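PDB 5ZKX: envelope glycoprotein from Bourbon virus, which probably drives fusion of the viral envelope with the host-cell membrane as a trimeric class III fusion protein related to baculovirus gp64, captured here in its postfusion form. Local coordinates for residues A[173-176]-A[180-183]; A[164-169]-A[416-421]; A[241-244]-A[250-253]. All blocks are in the same frame, centred on the assembly; numbering follows the deposited sequence.

Interaction 1: residues A[173-176]-A[180-183]; sequences RAVS and ETFW
The guanidinium of Arg-173 lies flat on the indole of Trp-183, the two planes only 13° apart. Over one face of the indole the whole end of the arginine is laid out: CD stands over the centre of the ring system, 3.4 Å from Trp-183 CD2, and the charged group continues over the five-membered ring, with NH2 reaching toward Trp-183 CB. This is a cation-pi pair, with Arg-173 CZ 4.2 Å from the centroid of the five-membered ring. Arg-173 CD adds a CH-pi contact, 3.6 Å from the centroid of the six-membered ring. Seen from the arginine, Trp-183 CG covers one guanidinium face, displaced toward its rim, and NH2 comes 3.7 Å from Trp-183 CB. The bend at chi3 (-77°) makes this possible: the chain runs out extended to CD, then turns, and the guanidinium travels back along the indole toward the tryptophan backbone. The aliphatic and the charged portions thus share one aromatic surface.

Nearer the connection between the segments the contact is looser. Thr-181 CG2 meets Val-175 CG1 at 4.1 Å, the two side chains crossing at about a right angle. Ser-176 OG sits 3.7 Å from Thr-181 CB; it bonds weakly to the carbonyl O of Ala-179 in that connection. No hydrogen bond joins the two segments directly.

Each segment instead belongs to a different sheet. Arg-173 and Val-175 bond through their backbones to Ile-165 and Ala-163 on strand 162-166, whereas Thr-181 and Trp-183 pair with Tyr-192 and Tyr-190 on strand 188-192. Tyr-190 also stacks on Trp-183, while Glu-180 forms a salt bridge with Lys-83 of helix 79-88, so the stack lies where the chain passes between sheets.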
loop_
_atom_site.group_PDB
_atom_site.type_symbol
_atom_site.label_atom_id
_atom_site.label_comp_id
_atom_site.label_asym_id
_atom_site.label_seq_id
_atom_site.Cartn_x
_atom_site.Cartn_y
_atom_site.Cartn_z
ATOM N N ARG A 173 18.386 -8.437 -15.601
ATOM C CA ARG A 173 19.745 -8.859 -15.919
ATOM C C ARG A 173 19.998 -10.210 -15.271
ATOM O O ARG A 173 19.869 -10.349 -14.050
ATOM C CB ARG A 173 20.776 -7.835 -15.439
ATOM C CG ARG A 173 22.208 -8.340 -15.492
ATOM C CD ARG A 173 23.200 -7.190 -15.422
ATOM N NE ARG A 173 23.304 -6.476 -16.691
ATOM C CZ ARG A 173 24.176 -6.778 -17.645
ATOM N NH1 ARG A 173 24.201 -6.076 -18.769
ATOM N NH2 ARG A 173 25.024 -7.784 -17.475
ATOM N N ALA A 174 20.365 -11.197 -16.085
ATOM C CA ALA A 174 20.599 -12.539 -15.577
ATOM C C ALA A 174 21.774 -12.552 -14.608
ATOM O O ALA A 174 22.766 -11.845 -14.797
ATOM C CB ALA A 174 20.860 -13.500 -16.737
ATOM N N VAL A 175 21.653 -13.355 -13.558
ATOM C CA VAL A 175 22.746 -13.575 -12.620
ATOM C C VAL A 175 23.579 -14.744 -13.124
ATOM O O VAL A 175 23.038 -15.800 -13.467
ATOM C CB VAL A 175 22.215 -13.846 -11.203
ATOM C CG1 VAL A 175 23.325 -14.383 -10.310
ATOM C CG2 VAL A 175 21.614 -12.582 -10.610
ATOM N N SER A 176 24.895 -14.555 -13.182
ATOM C CA SER A 176 25.775 -15.624 -13.632
ATOM C C SER A 176 25.807 -16.739 -12.597
ATOM O O SER A 176 25.930 -16.484 -11.395
ATOM C CB SER A 176 27.185 -15.092 -13.888
ATOM O OG SER A 176 27.918 -14.980 -12.682
ATOM N N GLU A 180 30.327 -14.649 -9.633
ATOM C CA GLU A 180 30.409 -13.235 -9.249
ATOM C C GLU A 180 29.987 -12.295 -10.382
ATOM O O GLU A 180 30.804 -11.596 -10.980
ATOM C CB GLU A 180 31.824 -12.902 -8.769
ATOM C CG GLU A 180 32.002 -13.005 -7.270
ATOM C CD GLU A 180 33.218 -12.250 -6.780
ATOM O OE1 GLU A 180 33.276 -11.923 -5.576
ATOM O OE2 GLU A 180 34.118 -11.985 -7.600
ATOM N N THR A 181 28.694 -12.329 -10.693
ATOM C CA THR A 181 28.154 -11.484 -11.754
ATOM C C THR A 181 28.584 -10.029 -11.581
ATOM O O THR A 181 28.316 -9.400 -10.553
ATOM C CB THR A 181 26.624 -11.593 -11.798
ATOM O OG1 THR A 181 26.098 -10.677 -12.766
ATOM C CG2 THR A 181 26.019 -11.290 -10.451
ATOM N N PHE A 182 29.276 -9.513 -12.597
ATOM C CA PHE A 182 29.804 -8.157 -12.626
ATOM C C PHE A 182 29.390 -7.496 -13.933
ATOM O O PHE A 182 29.294 -8.158 -14.970
ATOM C CB PHE A 182 31.339 -8.163 -12.489
ATOM C CG PHE A 182 31.998 -6.863 -12.867
ATOM C CD1 PHE A 182 32.135 -5.844 -11.937
ATOM C CD2 PHE A 182 32.501 -6.667 -14.145
ATOM C CE1 PHE A 182 32.745 -4.652 -12.277
ATOM C CE2 PHE A 182 33.112 -5.476 -14.491
ATOM C CZ PHE A 182 33.235 -4.468 -13.554
ATOM N N TRP A 183 29.137 -6.189 -13.883
ATOM C CA TRP A 183 28.825 -5.452 -15.100
ATOM C C TRP A 183 29.034 -3.962 -14.866
ATOM O O TRP A 183 29.242 -3.504 -13.740
ATOM C CB TRP A 183 27.403 -5.749 -15.594
ATOM C CG TRP A 183 26.305 -4.997 -14.910
ATOM C CD1 TRP A 183 25.771 -3.802 -15.290
ATOM C CD2 TRP A 183 25.579 -5.408 -13.745
ATOM N NE1 TRP A 183 24.765 -3.436 -14.429
ATOM C CE2 TRP A 183 24.628 -4.404 -13.470
ATOM C CE3 TRP A 183 25.645 -6.524 -12.905
ATOM C CZ2 TRP A 183 23.752 -4.482 -12.391
ATOM C CZ3 TRP A 183 24.775 -6.600 -11.834
ATOM C CH2 TRP A 183 23.841 -5.585 -11.585
#

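Interaction 2: residues A[164-169]-A[416-421]; sequences VIVMPN and GVVSDE
Val-418 reaches across to the end of strand 162-166 and carries the contact with both of its methyl groups. From CB, which points toward the other segment, the side chain forks. CG1, anti to the backbone N (chi1 159°), goes to the backbone around Pro-168: it lies 3.8 Å from Pro-168 CA and 3.9 Å from Pro-168 N, with the carbonyl carbon of Met-167 a little farther away. The same methyl also approaches the pyrrolidine ring, 4.0 Å from Pro-168 CG, the valine and proline side chains crossing at about a right angle. Val-418 CG2, the other branch, meets Val-166 CG2 methyl to methyl at 3.8 Å. One valine therefore touches both the last residue of the strand and the proline two positions on, where the chain has left it.

The shape of the second segment delivers this valine. Residues 418-421 form a type I beta turn closed by Glu-421 N bonding to Val-418 O (2.9 Å), and Glu-421 is the N-cap of helix 422-437. The Thr-425 hydroxyl lies within bonding distance of the carbonyls of both Ser-419 and Glu-421, which must share its one proton, tying the turn to the start of that helix. Trp-424 packs against Met-167, Pro-168 and Val-418 alike, and Ile-275 touches Val-166. At the start of the segment, Gly-416 N donates to Asp-286 OD2 of a second subunit.

No hydrogen bond or ion pair links the two segments. The 165 Å² they bury is held by methyl and methylene groups and backbone atoms, a chemistry of shape and dispersion with little directional demand. Polar bonds secure segment 416-421 to its helix and to the next subunit, while Val-418, with Trp-424 beside it, packs the segment against the strand end.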
loop_
_atom_site.group_PDB
_atom_site.type_symbol
_atom_site.label_atom_id
_atom_site.label_comp_id
_atom_site.label_asym_id
_atom_site.label_seq_id
_atom_site.Cartn_x
_atom_site.Cartn_y
_atom_site.Cartn_z
ATOM N N VAL A 164 17.526 -13.562 -11.513
ATOM C CA VAL A 164 17.791 -12.312 -12.214
ATOM C C VAL A 164 17.841 -11.162 -11.218
ATOM O O VAL A 164 17.336 -11.251 -10.096
ATOM C CB VAL A 164 16.731 -12.000 -13.296
ATOM C CG1 VAL A 164 16.821 -12.990 -14.446
ATOM C CG2 VAL A 164 15.336 -11.991 -12.689
ATOM N N ILE A 165 18.459 -10.067 -11.650
ATOM C CA ILE A 165 18.390 -8.793 -10.949
ATOM C C ILE A 165 17.448 -7.887 -11.724
ATOM O O ILE A 165 17.570 -7.754 -12.949
ATOM C CB ILE A 165 19.777 -8.149 -10.803
ATOM C CG1 ILE A 165 20.770 -9.154 -10.222
ATOM C CG2 ILE A 165 19.692 -6.910 -9.918
ATOM C CD1 ILE A 165 22.217 -8.840 -10.530
ATOM N N VAL A 166 16.501 -7.276 -11.020
ATOM C CA VAL A 166 15.516 -6.391 -11.625
ATOM C C VAL A 166 15.998 -4.957 -11.477
ATOM O O VAL A 166 16.336 -4.513 -10.371
ATOM C CB VAL A 166 14.124 -6.587 -10.995
ATOM C CG1 VAL A 166 13.552 -7.932 -11.402
ATOM C CG2 VAL A 166 14.200 -6.498 -9.481
ATOM N N MET A 167 16.055 -4.241 -12.590
ATOM C CA MET A 167 16.438 -2.843 -12.572
ATOM C C MET A 167 15.224 -1.974 -12.264
ATOM O O MET A 167 14.082 -2.385 -12.489
ATOM C CB MET A 167 17.051 -2.447 -13.911
ATOM C CG MET A 167 18.233 -3.304 -14.338
ATOM S SD MET A 167 19.686 -3.018 -13.309
ATOM C CE MET A 167 20.018 -4.664 -12.705
ATOM N N PRO A 168 15.441 -0.775 -11.721
ATOM C CA PRO A 168 14.299 0.118 -11.466
ATOM C C PRO A 168 13.514 0.479 -12.718
ATOM O O PRO A 168 12.325 0.802 -12.615
ATOM C CB PRO A 168 14.958 1.347 -10.826
ATOM C CG PRO A 168 16.186 0.802 -10.172
ATOM C CD PRO A 168 16.677 -0.292 -11.081
ATOM N N ASN A 169 14.130 0.426 -13.900
ATOM C CA ASN A 169 13.405 0.729 -15.127
ATOM C C ASN A 169 12.568 -0.440 -15.630
ATOM O O ASN A 169 11.838 -0.278 -16.614
ATOM C CB ASN A 169 14.373 1.171 -16.227
ATOM C CG ASN A 169 15.378 0.098 -16.595
ATOM O OD1 ASN A 169 15.321 -1.023 -16.095
ATOM N ND2 ASN A 169 16.308 0.440 -17.481
ATOM N N GLY A 416 8.129 -3.405 -0.211
ATOM C CA GLY A 416 8.342 -2.119 -0.849
ATOM C C GLY A 416 8.654 -2.235 -2.328
ATOM O O GLY A 416 8.469 -3.279 -2.961
ATOM N N VAL A 417 9.153 -1.130 -2.885
ATOM C CA VAL A 417 9.416 -1.032 -4.316
ATOM C C VAL A 417 10.915 -1.138 -4.584
ATOM O O VAL A 417 11.751 -1.002 -3.688
ATOM C CB VAL A 417 8.837 0.272 -4.915
ATOM C CG1 VAL A 417 7.340 0.343 -4.671
ATOM C CG2 VAL A 417 9.543 1.487 -4.337
ATOM N N VAL A 418 11.257 -1.379 -5.855
ATOM C CA VAL A 418 12.650 -1.614 -6.235
ATOM C C VAL A 418 13.479 -0.339 -6.099
ATOM O O VAL A 418 14.618 -0.374 -5.618
ATOM C CB VAL A 418 12.724 -2.183 -7.665
ATOM C CG1 VAL A 418 14.106 -1.966 -8.263
ATOM C CG2 VAL A 418 12.375 -3.666 -7.669
ATOM N N SER A 419 12.929 0.802 -6.526
ATOM C CA SER A 419 13.682 2.051 -6.463
ATOM C C SER A 419 14.083 2.402 -5.036
ATOM O O SER A 419 15.080 3.100 -4.824
ATOM C CB SER A 419 12.869 3.187 -7.086
ATOM O OG SER A 419 11.533 3.188 -6.616
ATOM N N ASP A 420 13.334 1.919 -4.045
ATOM C CA ASP A 420 13.654 2.192 -2.650
ATOM C C ASP A 420 14.781 1.323 -2.115
ATOM O O ASP A 420 15.204 1.529 -0.974
ATOM C CB ASP A 420 12.415 1.998 -1.775
ATOM C CG ASP A 420 11.474 3.180 -1.828
ATOM O OD1 ASP A 420 11.919 4.292 -2.178
ATOM O OD2 ASP A 420 10.283 2.993 -1.511
ATOM N N GLU A 421 15.266 0.358 -2.890
ATOM C CA GLU A 421 16.346 -0.498 -2.421
ATOM C C GLU A 421 17.622 0.309 -2.231
ATOM O O GLU A 421 17.853 1.314 -2.906
ATOM C CB GLU A 421 16.580 -1.644 -3.399
ATOM C CG GLU A 421 15.422 -2.624 -3.458
ATOM C CD GLU A 421 15.603 -3.687 -4.519
ATOM O OE1 GLU A 421 16.742 -3.868 -4.998
ATOM O OE2 GLU A 421 14.605 -4.343 -4.876
#

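Interaction 3: residues A[241-244]-A[250-253]; sequences NFFE and FICL
Asn-241 opens the contact with its amide lying alongside Leu-253, ND2 4.2 Å from Leu-253 CD1. Its polar atoms look to other partners: OD1 accepts a hydrogen bond from Lys-413 NZ, while ND2 makes weak bonds to Tyr-258 OH and Asp-255 OD2. Phe-242 points away from residues 250-253 and takes its backbone N to Asn-289 OD1 of a second subunit. Phe-243 turns back and forms the middle of the contact. Its CG lies between the backbone N and the carbonyl carbon (chi1 53°), turning the ring toward residues 250-253. Leu-253 CD1 lies 3.7 Å from Phe-243 CD1 and Ile-251 CG2 4.2 Å from Phe-243 CD2, both approaching obliquely from the same side of the ring plane. Leu-253 CD2 also reaches the stem of the aromatic, 4.1 Å from Phe-243 CB, the leucine crossing the phenylalanine at about a right angle. At Glu-244 the backbone does the touching: Ile-251 CD1 lies 3.5 Å from Glu-244 O, as its extended chain (chi2 -177°) carries that methyl to the carbonyl.

The two strands belong to one mixed sheet but are not neighbours in it. Strand 241-245 is the outermost on one side within this chain and pairs with strand 234-238 through Phe-243 and Cys-236; strand 250-252 runs between 256-260 and 271-272, with Cys-252 in a disulfide to Cys-257. Tyr-258 of strand 256-260 stacks on Phe-243 and also touches Ile-251 and Leu-253, so these side chains form an apolar cluster joining separated strands of the sheet, with Tyr-285 of the second subunit packing on Leu-253.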
loop_
_atom_site.group_PDB
_atom_site.type_symbol
_atom_site.label_atom_id
_atom_site.label_comp_id
_atom_site.label_asym_id
_atom_site.label_seq_id
_atom_site.Cartn_x
_atom_site.Cartn_y
_atom_site.Cartn_z
ATOM N N ASN A 241 3.871 -15.733 2.361
ATOM C CA ASN A 241 3.485 -15.641 0.959
ATOM C C ASN A 241 2.071 -16.174 0.778
ATOM O O ASN A 241 1.741 -17.253 1.282
ATOM C CB ASN A 241 4.443 -16.435 0.070
ATOM C CG ASN A 241 5.784 -15.757 -0.103
ATOM O OD1 ASN A 241 5.953 -14.592 0.248
ATOM N ND2 ASN A 241 6.746 -16.487 -0.659
ATOM N N PHE A 242 1.248 -15.431 0.043
ATOM C CA PHE A 242 -0.128 -15.824 -0.228
ATOM C C PHE A 242 -0.402 -15.627 -1.707
ATOM O O PHE A 242 -0.134 -14.551 -2.250
ATOM C CB PHE A 242 -1.111 -15.010 0.615
ATOM C CG PHE A 242 -0.866 -15.117 2.088
ATOM C CD1 PHE A 242 0.103 -14.340 2.701
ATOM C CD2 PHE A 242 -1.596 -16.002 2.860
ATOM C CE1 PHE A 242 0.335 -14.439 4.051
ATOM C CE2 PHE A 242 -1.371 -16.098 4.211
ATOM C CZ PHE A 242 -0.397 -15.320 4.806
ATOM N N PHE A 243 -0.940 -16.658 -2.353
ATOM C CA PHE A 243 -1.013 -16.660 -3.805
ATOM C C PHE A 243 -2.062 -17.656 -4.267
ATOM O O PHE A 243 -2.347 -18.644 -3.586
ATOM C CB PHE A 243 0.344 -17.006 -4.428
ATOM C CG PHE A 243 0.942 -18.285 -3.907
ATOM C CD1 PHE A 243 1.664 -18.300 -2.723
ATOM C CD2 PHE A 243 0.789 -19.470 -4.601
ATOM C CE1 PHE A 243 2.209 -19.472 -2.241
ATOM C CE2 PHE A 243 1.337 -20.645 -4.125
ATOM C CZ PHE A 243 2.045 -20.644 -2.944
ATOM N N GLU A 244 -2.620 -17.380 -5.439
ATOM C CA GLU A 244 -3.553 -18.277 -6.106
ATOM C C GLU A 244 -2.761 -19.306 -6.907
ATOM O O GLU A 244 -2.037 -18.945 -7.841
ATOM C CB GLU A 244 -4.482 -17.474 -7.012
ATOM C CG GLU A 244 -5.796 -18.129 -7.346
ATOM C CD GLU A 244 -6.706 -17.194 -8.115
ATOM O OE1 GLU A 244 -6.998 -16.092 -7.605
ATOM O OE2 GLU A 244 -7.115 -17.553 -9.239
ATOM N N PHE A 250 2.056 -24.756 -11.450
ATOM C CA PHE A 250 3.385 -24.171 -11.607
ATOM C C PHE A 250 3.224 -22.661 -11.616
ATOM O O PHE A 250 2.567 -22.118 -12.508
ATOM C CB PHE A 250 4.051 -24.659 -12.896
ATOM C CG PHE A 250 5.534 -24.412 -12.952
ATOM C CD1 PHE A 250 6.237 -24.626 -14.123
ATOM C CD2 PHE A 250 6.224 -23.971 -11.836
ATOM C CE1 PHE A 250 7.602 -24.401 -14.189
ATOM C CE2 PHE A 250 7.591 -23.743 -11.889
ATOM C CZ PHE A 250 8.280 -23.959 -13.069
ATOM N N ILE A 251 3.804 -21.988 -10.624
ATOM C CA ILE A 251 3.707 -20.537 -10.519
ATOM C C ILE A 251 5.010 -20.011 -9.938
ATOM O O ILE A 251 5.651 -20.664 -9.110
ATOM C CB ILE A 251 2.490 -20.100 -9.664
ATOM C CG1 ILE A 251 2.306 -18.580 -9.719
ATOM C CG2 ILE A 251 2.629 -20.585 -8.223
ATOM C CD1 ILE A 251 1.181 -18.063 -8.851
ATOM N N CYS A 252 5.413 -18.825 -10.394
ATOM C CA CYS A 252 6.613 -18.160 -9.906
ATOM C C CYS A 252 6.229 -16.821 -9.298
ATOM O O CYS A 252 5.613 -15.984 -9.966
ATOM C CB CYS A 252 7.635 -17.964 -11.026
ATOM S SG CYS A 252 8.658 -19.406 -11.370
ATOM N N LEU A 253 6.582 -16.633 -8.037
ATOM C CA LEU A 253 6.526 -15.339 -7.374
ATOM C C LEU A 253 7.887 -14.666 -7.465
ATOM O O LEU A 253 8.866 -15.276 -7.904
ATOM C CB LEU A 253 6.094 -15.528 -5.921
ATOM C CG LEU A 253 4.778 -16.262 -5.667
ATOM C CD1 LEU A 253 4.469 -16.296 -4.178
ATOM C CD2 LEU A 253 3.646 -15.615 -6.440
#

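Interactions 1 and 2 adjoin, their centres about 15 Å apart, and each place one segment in the three-stranded antiparallel sheet in which strands 162-166 and 172-174 are neighbours. Ile-165 joins them, its N probably hydrogen-bonded to Arg-173 O and its side chain packed against Val-175 and Trp-183. Interaction 3 lies in the separate mixed sheet, with its centre about 20 Å from that of interaction 2 and 25 Å from that of interaction 1. Along the chain, interaction 2 brings together residues nearly 250 positions apart, and the two local contacts, interaction 1 and then interaction 3, fall within that span. Interactions 2 and 3 both touch the second subunit, so both reach the interface between subunits of the trimer.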